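Side-chain contacts in FAD-binding PCMH-type domain-containing protein (Gibberella zeae, PDB 6YJO), which probably works as an oligosaccharide-oxidising flavoenzyme, carrying a covalently attached FAD as its redox cofactor: residues Q263-A266 / E272-M275; D385-P390 / S408-R413. All blocks are in the same frame, centred on the assembly; numbering follows the deposited sequence.

Interaction 1: Q263-A266 / E272-M275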
ATOM      1  N   GLN A 263      14.100  -8.070  16.002  1.00 63.06           N
ATOM      2  CA  GLN A 263      13.516  -6.915  16.677  1.00 64.34           C
ATOM      3  C   GLN A 263      14.605  -5.997  17.209  1.00 66.70           C
ATOM      4  O   GLN A 263      14.562  -4.780  17.004  1.00 67.14           O
ATOM      5  CB  GLN A 263      12.605  -7.365  17.820  1.00 63.89           C
ATOM      6  CG  GLN A 263      11.532  -8.368  17.425  1.00 60.91           C
ATOM      7  CD  GLN A 263      10.388  -8.404  18.416  1.00 60.36           C
ATOM      8  OE1 GLN A 263       9.246  -8.088  18.077  1.00 59.97           O
ATOM      9  NE2 GLN A 263      10.685  -8.806  19.647  1.00 61.97           N
ATOM     10  N   LYS A 264      15.591  -6.569  17.906  1.00 68.86           N
ATOM     11  CA  LYS A 264      16.697  -5.775  18.427  1.00 71.48           C
ATOM     12  C   LYS A 264      17.436  -5.070  17.298  1.00 69.90           C
ATOM     13  O   LYS A 264      17.748  -3.879  17.396  1.00 70.25           O
ATOM     14  CB  LYS A 264      17.654  -6.674  19.214  1.00 75.40           C
ATOM     15  CG  LYS A 264      16.989  -7.473  20.332  1.00 75.95           C
ATOM     16  CD  LYS A 264      17.858  -8.645  20.786  1.00 77.54           C
ATOM     17  CE  LYS A 264      19.074  -8.183  21.571  1.00 79.79           C
ATOM     18  NZ  LYS A 264      19.594  -9.255  22.461  1.00 81.28           N
ATOM     19  N   PHE A 265      17.711  -5.792  16.210  1.00 67.53           N
ATOM     20  CA  PHE A 265      18.426  -5.204  15.084  1.00 66.57           C
ATOM     21  C   PHE A 265      17.604  -4.120  14.398  1.00 63.97           C
ATOM     22  O   PHE A 265      18.172  -3.178  13.834  1.00 63.58           O
ATOM     23  CB  PHE A 265      18.798  -6.303  14.089  1.00 65.13           C
ATOM     24  CG  PHE A 265      19.722  -5.849  13.005  1.00 64.40           C
ATOM     25  CD1 PHE A 265      21.028  -5.493  13.298  1.00 66.10           C
ATOM     26  CD2 PHE A 265      19.292  -5.785  11.690  1.00 61.90           C
ATOM     27  CE1 PHE A 265      21.887  -5.077  12.303  1.00 66.58           C
ATOM     28  CE2 PHE A 265      20.146  -5.372  10.691  1.00 62.49           C
ATOM     29  CZ  PHE A 265      21.447  -5.017  10.997  1.00 64.94           C
ATOM     30  N   ALA A 266      16.273  -4.238  14.426  1.00 62.53           N
ATOM     31  CA  ALA A 266      15.423  -3.210  13.836  1.00 62.04           C
ATOM     32  C   ALA A 266      15.523  -1.889  14.584  1.00 64.73           C
ATOM     33  O   ALA A 266      15.201  -0.841  14.015  1.00 65.01           O
ATOM     34  CB  ALA A 266      13.968  -3.682  13.806  1.00 60.41           C
ATOM     35  N   GLU A 272      20.528   3.536   6.458  1.00 59.22           N
ATOM     36  CA  GLU A 272      20.828   3.083   5.103  1.00 57.00           C
ATOM     37  C   GLU A 272      20.352   1.662   4.836  1.00 52.05           C
ATOM     38  O   GLU A 272      20.369   1.230   3.678  1.00 49.23           O
ATOM     39  CB  GLU A 272      22.336   3.161   4.833  1.00 61.14           C
ATOM     40  CG  GLU A 272      22.851   4.553   4.468  1.00 64.02           C
ATOM     41  CD  GLU A 272      23.093   5.432   5.679  1.00 67.67           C
ATOM     42  OE1 GLU A 272      23.013   4.917   6.813  1.00 68.24           O
ATOM     43  OE2 GLU A 272      23.368   6.640   5.497  1.00 69.18           O
ATOM     44  N   LEU A 273      19.920   0.937   5.863  1.00 51.62           N
ATOM     45  CA  LEU A 273      19.594  -0.479   5.758  1.00 51.57           C
ATOM     46  C   LEU A 273      18.081  -0.672   5.742  1.00 49.58           C
ATOM     47  O   LEU A 273      17.372  -0.121   6.590  1.00 49.26           O
ATOM     48  CB  LEU A 273      20.218  -1.247   6.923  1.00 55.75           C
ATOM     49  CG  LEU A 273      19.964  -2.750   7.005  1.00 59.21           C
ATOM     50  CD1 LEU A 273      20.637  -3.494   5.863  1.00 60.68           C
ATOM     51  CD2 LEU A 273      20.450  -3.267   8.347  1.00 62.16           C
ATOM     52  N   ASN A 274      17.597  -1.454   4.778  1.00 48.93           N
ATOM     53  CA  ASN A 274      16.181  -1.776   4.634  1.00 49.82           C
ATOM     54  C   ASN A 274      16.036  -3.290   4.576  1.00 49.87           C
ATOM     55  O   ASN A 274      16.743  -3.949   3.809  1.00 51.18           O
ATOM     56  CB  ASN A 274      15.599  -1.131   3.373  1.00 50.14           C
ATOM     57  CG  ASN A 274      15.699   0.384   3.396  1.00 52.06           C
ATOM     58  OD1 ASN A 274      14.745   1.071   3.755  1.00 50.86           O
ATOM     59  ND2 ASN A 274      16.860   0.912   3.010  1.00 53.81           N
ATOM     60  N   MET A 275      15.122  -3.844   5.372  1.00 48.98           N
ATOM     61  CA  MET A 275      15.072  -5.289   5.555  1.00 50.20           C
ATOM     62  C   MET A 275      13.640  -5.770   5.719  1.00 46.28           C
ATOM     63  O   MET A 275      12.781  -5.048   6.231  1.00 46.73           O
ATOM     64  CB  MET A 275      15.887  -5.710   6.782  1.00 55.02           C
ATOM     65  CG  MET A 275      16.624  -7.020   6.608  1.00 59.40           C
ATOM     66  SD  MET A 275      17.828  -7.306   7.915  1.00 65.58           S
ATOM     67  CE  MET A 275      16.762  -7.918   9.213  1.00 63.92           C
TER

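Interaction 2: D385-P390 / S408-R413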
ATOM      1  N   ASP A 385       8.337  -6.675   7.500  1.00 46.11           N
ATOM      2  CA  ASP A 385       9.260  -5.580   7.245  1.00 47.36           C
ATOM      3  C   ASP A 385       9.722  -4.963   8.557  1.00 48.46           C
ATOM      4  O   ASP A 385       8.955  -4.867   9.518  1.00 49.04           O
ATOM      5  CB  ASP A 385       8.592  -4.508   6.384  1.00 50.06           C
ATOM      6  CG  ASP A 385       8.307  -4.982   4.975  1.00 54.50           C
ATOM      7  OD1 ASP A 385       9.263  -5.095   4.178  1.00 56.54           O
ATOM      8  OD2 ASP A 385       7.125  -5.241   4.662  1.00 56.73           O
ATOM      9  N   LEU A 386      10.985  -4.551   8.596  1.00 48.63           N
ATOM     10  CA  LEU A 386      11.464  -3.690   9.671  1.00 49.46           C
ATOM     11  C   LEU A 386      11.021  -2.268   9.343  1.00 48.57           C
ATOM     12  O   LEU A 386      11.538  -1.644   8.410  1.00 48.11           O
ATOM     13  CB  LEU A 386      12.977  -3.810   9.826  1.00 49.57           C
ATOM     14  CG  LEU A 386      13.485  -5.236  10.081  1.00 49.25           C
ATOM     15  CD1 LEU A 386      14.931  -5.218  10.566  1.00 50.99           C
ATOM     16  CD2 LEU A 386      12.592  -5.987  11.072  1.00 49.31           C
ATOM     17  N   PHE A 387      10.057  -1.761  10.110  1.00 48.11           N
ATOM     18  CA  PHE A 387       9.237  -0.619   9.726  1.00 46.21           C
ATOM     19  C   PHE A 387       9.620   0.673  10.437  1.00 43.89           C
ATOM     20  O   PHE A 387       9.764   1.713   9.786  1.00 40.16           O
ATOM     21  CB  PHE A 387       7.769  -0.947  10.016  1.00 46.72           C
ATOM     22  CG  PHE A 387       6.808   0.132   9.617  1.00 47.90           C
ATOM     23  CD1 PHE A 387       6.320   0.199   8.325  1.00 47.88           C
ATOM     24  CD2 PHE A 387       6.372   1.063  10.542  1.00 49.43           C
ATOM     25  CE1 PHE A 387       5.423   1.184   7.959  1.00 47.72           C
ATOM     26  CE2 PHE A 387       5.476   2.048  10.181  1.00 49.93           C
ATOM     27  CZ  PHE A 387       5.003   2.107   8.886  1.00 48.82           C
ATOM     28  N   GLY A 388       9.754   0.637  11.761  1.00 46.42           N
ATOM     29  CA  GLY A 388       9.974   1.849  12.530  1.00 48.34           C
ATOM     30  C   GLY A 388      11.234   1.835  13.369  1.00 51.13           C
ATOM     31  O   GLY A 388      12.243   1.238  12.985  1.00 53.86           O
ATOM     32  N   GLY A 389      11.184   2.498  14.522  1.00 52.65           N
ATOM     33  CA  GLY A 389      12.326   2.606  15.399  1.00 53.71           C
ATOM     34  C   GLY A 389      13.046   3.934  15.251  1.00 52.57           C
ATOM     35  O   GLY A 389      12.706   4.762  14.401  1.00 49.50           O
ATOM     36  N   PRO A 390      14.065   4.161  16.083  1.00 56.15           N
ATOM     37  CA  PRO A 390      14.750   5.466  16.057  1.00 58.63           C
ATOM     38  C   PRO A 390      15.438   5.776  14.739  1.00 59.01           C
ATOM     39  O   PRO A 390      15.548   6.953  14.373  1.00 59.75           O
ATOM     40  CB  PRO A 390      15.763   5.351  17.204  1.00 60.76           C
ATOM     41  CG  PRO A 390      15.224   4.273  18.093  1.00 60.50           C
ATOM     42  CD  PRO A 390      14.554   3.299  17.170  1.00 57.63           C
ATOM     43  N   SER A 408      -0.269  14.269   9.136  1.00 38.15           N
ATOM     44  CA  SER A 408      -0.710  13.033   8.510  1.00 38.70           C
ATOM     45  C   SER A 408      -1.592  12.240   9.464  1.00 40.97           C
ATOM     46  O   SER A 408      -1.297  12.135  10.660  1.00 42.37           O
ATOM     47  CB  SER A 408       0.487  12.178   8.073  1.00 36.95           C
ATOM     48  OG  SER A 408       0.051  10.974   7.474  1.00 35.89           O
ATOM     49  N   ALA A 409      -2.667  11.670   8.912  1.00 39.59           N
ATOM     50  CA  ALA A 409      -3.568  10.839   9.699  1.00 39.93           C
ATOM     51  C   ALA A 409      -3.011   9.444   9.949  1.00 40.59           C
ATOM     52  O   ALA A 409      -3.513   8.748  10.834  1.00 42.64           O
ATOM     53  CB  ALA A 409      -4.923  10.736   9.002  1.00 38.77           C
ATOM     54  N   PHE A 410      -2.004   9.017   9.190  1.00 38.95           N
ATOM     55  CA  PHE A 410      -1.403   7.701   9.360  1.00 40.18           C
ATOM     56  C   PHE A 410      -0.971   7.506  10.814  1.00 43.19           C
ATOM     57  O   PHE A 410      -0.186   8.316  11.335  1.00 44.63           O
ATOM     58  CB  PHE A 410      -0.198   7.539   8.435  1.00 40.88           C
ATOM     59  CG  PHE A 410       0.434   6.171   8.489  1.00 42.57           C
ATOM     60  CD1 PHE A 410      -0.076   5.126   7.731  1.00 42.45           C
ATOM     61  CD2 PHE A 410       1.541   5.932   9.289  1.00 43.76           C
ATOM     62  CE1 PHE A 410       0.497   3.874   7.773  1.00 43.68           C
ATOM     63  CE2 PHE A 410       2.122   4.676   9.332  1.00 46.05           C
ATOM     64  CZ  PHE A 410       1.598   3.646   8.572  1.00 45.72           C
ATOM     65  N   PRO A 411      -1.439   6.456  11.492  1.00 44.16           N
ATOM     66  CA  PRO A 411      -1.294   6.390  12.951  1.00 46.43           C
ATOM     67  C   PRO A 411      -0.156   5.515  13.463  1.00 47.92           C
ATOM     68  O   PRO A 411       0.090   5.489  14.674  1.00 50.33           O
ATOM     69  CB  PRO A 411      -2.641   5.806  13.378  1.00 47.24           C
ATOM     70  CG  PRO A 411      -2.943   4.822  12.269  1.00 45.42           C
ATOM     71  CD  PRO A 411      -2.352   5.410  10.994  1.00 44.23           C
ATOM     72  N   HIS A 412       0.547   4.800  12.581  1.00 47.20           N
ATOM     73  CA  HIS A 412       1.399   3.691  12.990  1.00 47.21           C
ATOM     74  C   HIS A 412       2.887   4.038  13.010  1.00 49.78           C
ATOM     75  O   HIS A 412       3.724   3.129  13.021  1.00 50.98           O
ATOM     76  CB  HIS A 412       1.150   2.484  12.083  1.00 43.57           C
ATOM     77  CG  HIS A 412      -0.277   2.030  12.060  1.00 42.76           C
ATOM     78  ND1 HIS A 412      -0.970   1.685  13.202  1.00 42.99           N
ATOM     79  CD2 HIS A 412      -1.142   1.861  11.032  1.00 41.24           C
ATOM     80  CE1 HIS A 412      -2.199   1.326  12.879  1.00 42.30           C
ATOM     81  NE2 HIS A 412      -2.330   1.424  11.568  1.00 41.75           N
ATOM     82  N   ARG A 413       3.240   5.326  13.035  1.00 49.58           N
ATOM     83  CA  ARG A 413       4.655   5.676  13.108  1.00 49.52           C
ATOM     84  C   ARG A 413       5.306   5.164  14.385  1.00 48.98           C
ATOM     85  O   ARG A 413       6.535   5.033  14.432  1.00 47.27           O
ATOM     86  CB  ARG A 413       4.834   7.190  12.988  1.00 49.84           C
ATOM     87  CG  ARG A 413       4.475   7.717  11.615  1.00 48.25           C
ATOM     88  CD  ARG A 413       4.665   9.214  11.489  1.00 48.88           C
ATOM     89  NE  ARG A 413       3.925   9.712  10.334  1.00 48.92           N
ATOM     90  CZ  ARG A 413       4.256   9.455   9.074  1.00 47.58           C
ATOM     91  NH1 ARG A 413       5.320   8.711   8.806  1.00 46.47           N
ATOM     92  NH2 ARG A 413       3.524   9.943   8.082  1.00 47.14           N
TER
HETATM   93  O   HOH W   1       8.425   3.401  15.559  1.00 41.92           O

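Interaction 1: Q263-A266 / E272-M275
Trans first torsions at Phe-265 (chi1 -171°) and Leu-273 (chi1 179°) carry these two side chains toward one another from helix and strand, while Met-275 folds at chi3 (81°) so that its sulfur and terminal methyl come up to the CE2 and CD2 side of the phenyl ring. All three CB atoms are directed toward the opposing segment, and all three residues are buried. The contact is wholly apolar. Leu-273 offers one branch, CD2, to the CE2 and CZ end of the ring, and its side chain crosses that of Phe-265 at roughly a right angle; the modelled carbon separations there are too short to be trusted in detail. Met-275, also crossing Phe-265 almost perpendicularly, meets it with two atoms. Met-275 SD lies 4.1 Å from Phe-265 CE2, and Met-275 CE the same 4.1 Å from Phe-265 CD2. Met-275 SD approaches the ring obliquely, 5.3 Å from the centroid of Phe-265, in a Met-aromatic contact. Leu-304 of helix 294-308 touches both Phe-265 and Met-275, adding a second helix to this apolar cluster. Arg-181 ties the backbones together from outside: its NH1 bonds the carbonyl of Leu-273 and its NH2 that of Ala-266. Because side chains alternate along the strand, Leu-273 and Met-275 face the helix, whereas the intervening Asn-274 bonds Thr-182. This is alpha+beta layer packing: helix 252-268, joined by a short loop to strand 273-280, covers one face of the large antiparallel sheet.

Interaction 2: D385-P390 / S408-R413
The Phe-387 ring receives the carbonyl oxygen of His-412 at its edge, near the ring plane, with that O 3.5 Å from CE2, while Phe-410 comes in obliquely at its far end. CZ of Phe-387 lies 3.7 Å from CZ of Phe-410 and 3.9 Å from Phe-410 CE2. The two side chains reach toward each other from opposite directions, each carried out by a trans chi1 (-178° and -177°). Tyr-176, an FAD-binding residue, also meets the Phe-387 ring, the two planes inclined by about 25°. Across the neighbouring imidazole, Pro-411 CG sits 3.5 Å above the plane of the His-412 ring, over its centre. Phe-387 directly follows strand 380-386 of the seven-stranded antiparallel sheet, and 408-413 belongs to the long loop that leads on to strand 417-423; the contact therefore joins the two ends of an irregular connection between adjacent strands, beside the flavin site. Farther along, a water bridges the backbones: it accepts from Gly-389 N at 3.1 Å and donates to Arg-413 O at 2.7 Å. The Arg-413 guanidinium bonds Val-394 O and forms a salt bridge with Asp-188.

Interaction 1 closes before interaction 2 opens along the chain, and their centres are 14 Å apart. Both reach the seven-stranded antiparallel sheet, where strands 273-280 and 380-386 are neighbours. They meet directly: Met-275 O and Leu-386 N, 3.0 Å apart, probably form a hydrogen bond, and Leu-386 CD1 packs 3.7 Å from CB of Ala-266 on helix 252-268. Helix 252-268 thus packs against both strands 273-280 and 380-386 at once, tying the two contacts into one sheet-and-helix unit. The side chain of Met-275 lies about 13 Å from the FAD and that of Phe-387 about 8 Å, which places interaction 2 nearer the flavin pocket.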